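Local coordinates for putative GntR-family transcriptional regulator (Bordetella bronchiseptica RB50, PDB 3CNV), which probably regulates transcription as a GntR-family repressor or activator, sensing a small-molecule effector through its UTRA ligand-binding domain, at residues 135-138 / 142-145. Numbering follows the deposited sequence.
Sequences SYTY and PMEV
Ser-135 of strand 135-137 pairs with Glu-144 of strand 142-145, the two strands running antiparallel at 157° with their axes 4.6 Å apart at closest approach. Two backbone bonds hold them: Ser-135 N donates to Glu-144 O at 2.8 Å, and Met-143 N donates to Ser-135 O at 2.9 Å. Ser-135 therefore faces both Met-143 and Glu-144, and the register slips by one before Tyr-136 meets Pro-142 in a non-hydrogen-bonded pair. On the face shared by Ser-135 and Glu-144, the serine hydroxyl donates to the carboxylate, OG to OE1 3.1 Å, reaching the oxygen nearly along its C-O axis. The glutamate can meet it because CG stands anti to the backbone N (chi1 -176°) and the chain beyond is extended. OE1 also bonds the hydroxyl of Tyr-89 from helix 88-96, while OE2 forms a salt bridge with Arg-146; together these partners fix the buried carboxylate and probably stabilise its negative charge. On the face carrying Tyr-136 and Pro-142, CD1 and CE1 of Tyr-136 approach the proline, CE1 lying 3.7 Å from CB of Pro-142. The pyrrolidine nitrogen of Pro-142 sits obliquely to that ring, 3.6 Å from CD1 of Tyr-136, and Arg-102 adds a cation-pi contact to the tyrosine. One residue on, the methyl CG2 of Thr-137 meets CG of Met-143, a selenomethionine, at a doubtfully short 3.2 Å; bends at chi2 and chi3 carry the selenium off from the threonine's strand, and the residue packs on Pro-69 and His-72. With two residues opposite one, this is a classic beta bulge, placed near the turn of the hairpin formed by strands 127-137 and 141-150 in the antiparallel sheet of the UTRA domain.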
loop_
_atom_site.group_PDB
_atom_site.type_symbol
_atom_site.label_atom_id
_atom_site.label_comp_id
_atom_site.label_asym_id
_atom_site.label_seq_id
_atom_site.Cartn_x
_atom_site.Cartn_y
_atom_site.Cartn_z
ATOM N N SER C 135 -1.102 -9.686 -11.707
ATOM C CA SER C 135 -0.210 -10.104 -10.626
ATOM C C SER C 135 1.126 -10.461 -11.205
ATOM O O SER C 135 1.261 -11.039 -12.310
ATOM C CB SER C 135 -0.738 -11.361 -9.891
ATOM O OG SER C 135 -2.009 -11.096 -9.483
ATOM N N TYR C 136 2.136 -10.104 -10.440
ATOM C CA TYR C 136 3.524 -10.206 -10.866
ATOM C C TYR C 136 4.343 -11.085 -9.926
ATOM O O TYR C 136 4.147 -11.107 -8.726
ATOM C CB TYR C 136 4.184 -8.795 -10.975
ATOM C CG TYR C 136 3.550 -7.883 -11.997
ATOM C CD1 TYR C 136 4.073 -7.775 -13.255
ATOM C CD2 TYR C 136 2.406 -7.150 -11.706
ATOM C CE1 TYR C 136 3.459 -6.984 -14.223
ATOM C CE2 TYR C 136 1.804 -6.324 -12.666
ATOM C CZ TYR C 136 2.312 -6.292 -13.918
ATOM O OH TYR C 136 1.745 -5.527 -14.925
ATOM N N THR C 137 5.248 -11.835 -10.512
ATOM C CA THR C 137 6.255 -12.530 -9.760
ATOM C C THR C 137 7.484 -11.632 -9.798
ATOM O O THR C 137 7.502 -10.558 -10.426
ATOM C CB THR C 137 6.590 -13.965 -10.333
ATOM O OG1 THR C 137 7.171 -13.889 -11.660
ATOM C CG2 THR C 137 5.364 -14.815 -10.438
ATOM N N TYR C 138 8.508 -12.083 -9.133
ATOM C CA TYR C 138 9.878 -11.476 -9.264
ATOM C C TYR C 138 10.350 -11.014 -10.669
ATOM O O TYR C 138 10.206 -11.669 -11.686
ATOM C CB TYR C 138 10.890 -12.401 -8.518
ATOM C CG TYR C 138 10.626 -12.309 -6.989
ATOM C CD1 TYR C 138 11.021 -11.168 -6.248
ATOM C CD2 TYR C 138 9.972 -13.311 -6.299
ATOM C CE1 TYR C 138 10.765 -11.043 -4.864
ATOM C CE2 TYR C 138 9.691 -13.194 -4.901
ATOM C CZ TYR C 138 10.093 -12.053 -4.192
ATOM O OH TYR C 138 9.831 -11.890 -2.829
ATOM N N PRO C 142 4.701 -10.658 -15.395
ATOM C CA PRO C 142 3.282 -10.874 -15.175
ATOM C C PRO C 142 2.923 -12.350 -15.324
ATOM O O PRO C 142 3.398 -13.015 -16.234
ATOM C CB PRO C 142 2.632 -9.968 -16.222
ATOM C CG PRO C 142 3.602 -9.900 -17.302
ATOM C CD PRO C 142 4.955 -10.084 -16.731
HETATM N N MSE C 143 2.162 -12.869 -14.398
HETATM C CA MSE C 143 1.807 -14.289 -14.381
HETATM C C MSE C 143 0.315 -14.614 -14.253
HETATM O O MSE C 143 -0.106 -15.786 -14.347
HETATM C CB MSE C 143 2.505 -15.010 -13.190
HETATM C CG MSE C 143 3.966 -15.268 -13.318
HETATM SE SE MSE C 143 4.598 -16.072 -15.003
HETATM C CE MSE C 143 3.663 -17.741 -14.868
ATOM N N GLU C 144 -0.468 -13.607 -13.991
ATOM C CA GLU C 144 -1.921 -13.751 -13.869
ATOM C C GLU C 144 -2.623 -12.476 -14.151
ATOM O O GLU C 144 -2.193 -11.385 -13.716
ATOM C CB GLU C 144 -2.353 -14.157 -12.439
ATOM C CG GLU C 144 -3.855 -14.417 -12.308
ATOM C CD GLU C 144 -4.372 -14.342 -10.864
ATOM O OE1 GLU C 144 -3.940 -13.403 -10.130
ATOM O OE2 GLU C 144 -5.206 -15.223 -10.506
ATOM N N VAL C 145 -3.735 -12.666 -14.859
ATOM C CA VAL C 145 -4.762 -11.668 -15.059
ATOM C C VAL C 145 -6.004 -12.164 -14.405
ATOM O O VAL C 145 -6.429 -13.277 -14.630
ATOM C CB VAL C 145 -5.075 -11.353 -16.545
ATOM C CG1 VAL C 145 -6.304 -10.351 -16.652
ATOM C CG2 VAL C 145 -3.866 -10.729 -17.265
#